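Local structure of SxtG (Microseira wollei, 6U1R) at residues A217-V220 with D225-G228; H253-Q258 with T267-L272. The protein is an amidinotransferase of saxitoxin biosynthesis that probably moves an amidino group from a donor to an acceptor amine through a covalent enzyme intermediate. All blocks are in the same frame, centred on the assembly; numbering follows the deposited sequence.

Interaction 1: residues A217-V220 with D225-G228; sequences ADFV and DIFG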
loop_
_atom_site.group_PDB
_atom_site.type_symbol
_atom_site.label_atom_id
_atom_site.label_comp_id
_atom_site.label_asym_id
_atom_site.label_seq_id
_atom_site.Cartn_x
_atom_site.Cartn_y
_atom_site.Cartn_z
ATOM N N ALA A 217 -15.116 -3.775 1.773
ATOM C CA ALA A 217 -16.549 -4.024 1.868
ATOM C C ALA A 217 -17.004 -4.385 3.277
ATOM O O ALA A 217 -18.207 -4.620 3.475
ATOM C CB ALA A 217 -16.945 -5.128 0.894
ATOM N N ASP A 218 -16.102 -4.409 4.266
ATOM C CA ASP A 218 -16.528 -4.439 5.665
ATOM C C ASP A 218 -16.901 -3.047 6.198
ATOM O O ASP A 218 -17.158 -2.912 7.411
ATOM C CB ASP A 218 -15.438 -5.057 6.555
ATOM C CG ASP A 218 -15.546 -6.574 6.643
ATOM O OD1 ASP A 218 -16.689 -7.077 6.756
ATOM O OD2 ASP A 218 -14.490 -7.249 6.580
ATOM N N PHE A 219 -16.970 -2.037 5.318
ATOM C CA PHE A 219 -17.321 -0.665 5.682
ATOM C C PHE A 219 -18.385 -0.106 4.741
ATOM O O PHE A 219 -18.413 -0.435 3.549
ATOM C CB PHE A 219 -16.089 0.246 5.655
ATOM C CG PHE A 219 -14.987 -0.219 6.557
ATOM C CD1 PHE A 219 -14.051 -1.137 6.109
ATOM C CD2 PHE A 219 -14.901 0.237 7.858
ATOM C CE1 PHE A 219 -13.054 -1.580 6.930
ATOM C CE2 PHE A 219 -13.881 -0.200 8.687
ATOM C CZ PHE A 219 -12.965 -1.116 8.228
ATOM N N VAL A 220 -19.280 0.726 5.294
ATOM C CA VAL A 220 -20.229 1.505 4.502
ATOM C C VAL A 220 -20.123 2.964 4.929
ATOM O O VAL A 220 -19.767 3.270 6.072
ATOM C CB VAL A 220 -21.683 0.995 4.637
ATOM C CG1 VAL A 220 -21.861 -0.259 3.822
ATOM C CG2 VAL A 220 -22.043 0.748 6.103
ATOM N N ASP A 225 -19.187 10.045 8.897
ATOM C CA ASP A 225 -19.323 8.864 9.739
ATOM C C ASP A 225 -19.345 7.627 8.853
ATOM O O ASP A 225 -20.126 7.559 7.894
ATOM C CB ASP A 225 -20.583 8.958 10.602
ATOM C CG ASP A 225 -20.522 10.123 11.543
ATOM O OD1 ASP A 225 -19.809 10.009 12.559
ATOM O OD2 ASP A 225 -21.148 11.167 11.244
ATOM N N ILE A 226 -18.468 6.669 9.173
ATOM C CA ILE A 226 -18.310 5.410 8.454
ATOM C C ILE A 226 -18.557 4.269 9.444
ATOM O O ILE A 226 -18.121 4.335 10.601
ATOM C CB ILE A 226 -16.897 5.322 7.829
ATOM C CG1 ILE A 226 -16.717 6.388 6.742
ATOM C CG2 ILE A 226 -16.619 3.927 7.246
ATOM C CD1 ILE A 226 -15.280 6.623 6.340
ATOM N N PHE A 227 -19.281 3.249 9.014
ATOM C CA PHE A 227 -19.594 2.103 9.866
ATOM C C PHE A 227 -18.849 0.876 9.361
ATOM O O PHE A 227 -18.854 0.602 8.159
ATOM C CB PHE A 227 -21.096 1.855 9.895
ATOM C CG PHE A 227 -21.853 2.993 10.492
ATOM C CD1 PHE A 227 -22.065 3.049 11.860
ATOM C CD2 PHE A 227 -22.279 4.044 9.711
ATOM C CE1 PHE A 227 -22.724 4.108 12.428
ATOM C CE2 PHE A 227 -22.943 5.120 10.289
ATOM C CZ PHE A 227 -23.156 5.141 11.652
ATOM N N GLY A 228 -18.207 0.148 10.279
ATOM C CA GLY A 228 -17.495 -1.064 9.922
ATOM C C GLY A 228 -17.779 -2.168 10.922
ATOM O O GLY A 228 -18.478 -1.966 11.919
#
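With chi1 of -57°, F219 turns its CG anti to its own carbonyl carbon, and chi2 near 87° stands the ring obliquely beside G228 across a β hairpin of strands 219-222 and 225-229. Ring atom CD2 comes within 3.6 Å of G228 CA. Glycine suits this place because, without a side chain, it lets the bulky ring come so close to the opposite backbone. F219 CB also meets I226 CG2 at 4.0 Å, and helix 236-245 covers the ring with I239 and L242. V220 and F227 form the antiparallel hydrogen-bonded pair and project from the other face, toward strand 269-273. β-Branched V220 suits a buried strand: its CG2 sits between backbone N and carbonyl carbon, and touches F227 CB at 4.1 Å. D218, at the entrance to the hairpin, has its carboxylate bound by T234, S231 and Q229, and lies beside the predicted active-site residues D215 and H264. Two bonds hold the V220-F227 pair: V220 N donates to F227 O (2.9 Å) and F227 N to V220 O (3.0 Å). Alongside them, G228 CA makes a CH···O contact of 3.1 Å with D218 O.

Interaction 2: residues H253-Q258 with T267-L272; sequences HIIESQ and TTLMPL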
loop_
_atom_site.group_PDB
_atom_site.type_symbol
_atom_site.label_atom_id
_atom_site.label_comp_id
_atom_site.label_asym_id
_atom_site.label_seq_id
_atom_site.Cartn_x
_atom_site.Cartn_y
_atom_site.Cartn_z
ATOM N N HIS A 253 -17.216 3.999 13.162
ATOM C CA HIS A 253 -18.007 3.365 14.210
ATOM C C HIS A 253 -18.065 1.876 13.918
ATOM O O HIS A 253 -18.323 1.487 12.781
ATOM C CB HIS A 253 -19.419 3.937 14.235
ATOM C CG HIS A 253 -19.450 5.428 14.324
ATOM N ND1 HIS A 253 -19.468 6.102 15.528
ATOM C CD2 HIS A 253 -19.431 6.374 13.357
ATOM C CE1 HIS A 253 -19.476 7.405 15.293
ATOM N NE2 HIS A 253 -19.452 7.597 13.984
ATOM N N ILE A 254 -17.839 1.049 14.929
ATOM C CA ILE A 254 -17.745 -0.397 14.734
ATOM C C ILE A 254 -19.002 -1.039 15.301
ATOM O O ILE A 254 -19.321 -0.843 16.480
ATOM C CB ILE A 254 -16.474 -0.960 15.387
ATOM C CG1 ILE A 254 -15.236 -0.333 14.730
ATOM C CG2 ILE A 254 -16.428 -2.486 15.288
ATOM C CD1 ILE A 254 -15.165 -0.516 13.169
ATOM N N ILE A 255 -19.721 -1.793 14.465
ATOM C CA ILE A 255 -20.885 -2.545 14.921
ATOM C C ILE A 255 -20.457 -3.967 15.264
ATOM O O ILE A 255 -19.426 -4.457 14.802
ATOM C CB ILE A 255 -22.025 -2.574 13.883
ATOM C CG1 ILE A 255 -21.644 -3.441 12.680
ATOM C CG2 ILE A 255 -22.400 -1.159 13.446
ATOM C CD1 ILE A 255 -22.810 -3.967 11.921
ATOM N N GLU A 256 -21.294 -4.651 16.046
ATOM C CA GLU A 256 -21.125 -6.069 16.355
ATOM C C GLU A 256 -22.075 -6.890 15.489
ATOM O O GLU A 256 -23.288 -6.691 15.551
ATOM C CB GLU A 256 -21.406 -6.329 17.836
ATOM C CG GLU A 256 -20.581 -5.455 18.786
ATOM C CD GLU A 256 -19.099 -5.788 18.766
ATOM O OE1 GLU A 256 -18.764 -6.985 18.632
ATOM O OE2 GLU A 256 -18.268 -4.852 18.884
ATOM N N SER A 257 -21.526 -7.783 14.660
ATOM C CA SER A 257 -22.350 -8.718 13.899
ATOM C C SER A 257 -22.583 -9.986 14.711
ATOM O O SER A 257 -21.680 -10.475 15.392
ATOM C CB SER A 257 -21.696 -9.095 12.571
ATOM O OG SER A 257 -22.509 -10.022 11.858
ATOM N N GLN A 258 -23.798 -10.508 14.626
ATOM C CA GLN A 258 -24.141 -11.820 15.156
ATOM C C GLN A 258 -23.947 -12.941 14.136
ATOM O O GLN A 258 -24.264 -14.094 14.442
ATOM C CB GLN A 258 -25.594 -11.808 15.644
ATOM C CG GLN A 258 -25.831 -10.845 16.816
ATOM C CD GLN A 258 -27.313 -10.628 17.122
ATOM O OE1 GLN A 258 -28.173 -10.710 16.237
ATOM N NE2 GLN A 258 -27.612 -10.339 18.378
ATOM N N THR A 267 -24.433 -7.012 3.492
ATOM C CA THR A 267 -25.721 -7.669 3.704
ATOM C C THR A 267 -26.184 -7.534 5.151
ATOM O O THR A 267 -27.140 -8.214 5.550
ATOM C CB THR A 267 -25.692 -9.159 3.318
ATOM O OG1 THR A 267 -24.756 -9.874 4.121
ATOM C CG2 THR A 267 -25.343 -9.343 1.866
ATOM N N THR A 268 -25.560 -6.642 5.931
ATOM C CA THR A 268 -25.831 -6.465 7.354
ATOM C C THR A 268 -26.350 -5.073 7.672
ATOM O O THR A 268 -27.391 -4.935 8.354
ATOM C CB THR A 268 -24.550 -6.752 8.172
ATOM O OG1 THR A 268 -24.136 -8.123 7.995
ATOM C CG2 THR A 268 -24.752 -6.459 9.668
ATOM N N LEU A 269 -25.663 -4.035 7.180
ATOM C CA LEU A 269 -25.948 -2.638 7.513
ATOM C C LEU A 269 -25.779 -1.841 6.225
ATOM O O LEU A 269 -24.648 -1.688 5.747
ATOM C CB LEU A 269 -24.992 -2.146 8.601
ATOM C CG LEU A 269 -25.335 -0.829 9.294
ATOM C CD1 LEU A 269 -26.423 -1.009 10.341
ATOM C CD2 LEU A 269 -24.090 -0.217 9.897
ATOM N N MET A 270 -26.879 -1.324 5.676
ATOM C CA MET A 270 -26.868 -0.651 4.375
ATOM C C MET A 270 -27.548 0.715 4.445
ATOM O O MET A 270 -28.788 0.809 4.382
ATOM C CB MET A 270 -27.516 -1.529 3.320
ATOM C CG MET A 270 -26.616 -2.729 2.979
ATOM S SD MET A 270 -25.138 -2.155 2.126
ATOM C CE MET A 270 -25.734 -2.195 0.415
ATOM N N PRO A 271 -26.773 1.789 4.538
ATOM C CA PRO A 271 -27.343 3.136 4.388
ATOM C C PRO A 271 -27.973 3.286 3.013
ATOM O O PRO A 271 -27.352 2.977 1.993
ATOM C CB PRO A 271 -26.125 4.060 4.558
ATOM C CG PRO A 271 -25.080 3.201 5.231
ATOM C CD PRO A 271 -25.319 1.816 4.754
ATOM N N LEU A 272 -29.211 3.777 2.979
ATOM C CA LEU A 272 -29.904 3.983 1.708
ATOM C C LEU A 272 -30.071 5.447 1.324
ATOM O O LEU A 272 -30.090 5.750 0.136
ATOM C CB LEU A 272 -31.293 3.335 1.734
ATOM C CG LEU A 272 -31.329 1.832 2.031
ATOM C CD1 LEU A 272 -32.754 1.314 1.938
ATOM C CD2 LEU A 272 -30.412 1.061 1.097
HETATM O O HOH W 1 -22.098 -9.299 9.389
#
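I255 and T268 lie alongside each other with their side chains running in opposite directions, while I255 and L269 meet at a slant. The isoleucine is the hub because its two branches are aimed at different partners. A chi1 of 70° puts CG1 between the backbone N and the carbonyl carbon, and the extended chi2 carries CD1 onward to meet T268 CG2 at 3.9 Å. The shorter branch, CG2, points anti to the carbonyl carbon and touches L269 CD2 at 4.0 Å. A β-branched residue suits this role, since two branches of different length leave one CB, one ending at the methyl CG2 and the other at CD1.

T268 has two faces as well. Its methyl group, anti to the backbone N, turns to the isoleucine, while OG1 lies beside that N and serves a polar neighbour. A water sits 2.7 Å from T268 OG1 and 2.6 Å from S257 OG, so a single bridge ties the two loops that flank the apolar patch. S257 OG is also hydrogen-bonded to C259 N, which ties the serine to its own loop. Threonine suits the boundary, with a methyl for the core and a hydroxyl for the water.

L269 lies between the two sheets: it also packs on F227 of strand 225-229 and on I277 and V279 of the neighbouring strand 276-279. No direct hydrogen bond joins 253-258 to 267-272, and I255 CA and L269 CA stand 9.0 Å apart, a spacing that the side chains span. T268 is about 8 Å from the predicted active-site residue H264, side chain to side chain. Such side-chain packing between two adjacent three-stranded mixed sheets is consistent with the α/β-propeller fold of the amidinotransferase family.

The two contacts come in series along the chain: interaction 1 closes before interaction 2 opens, and their centres are 8 Å apart on the same side of the chain's centre. They share the mixed sheet 219-222, 225-229, 251-255, whose middle strand belongs to the hairpin of interaction 1. I226 O is 2.7 Å from H253 N, a probable hydrogen bond that joins this strand to 251-255. Strand 269-273, from the next sheet, lies over the hairpin, with L269 CD2 3.6 Å from F227 CB. The hairpin face carrying V220 and F227 is thus continuous with the I255-L269 patch, joining two sheets. Interaction 1 lies beside predicted active-site residues D215 and H264; interaction 2 is farther from H264.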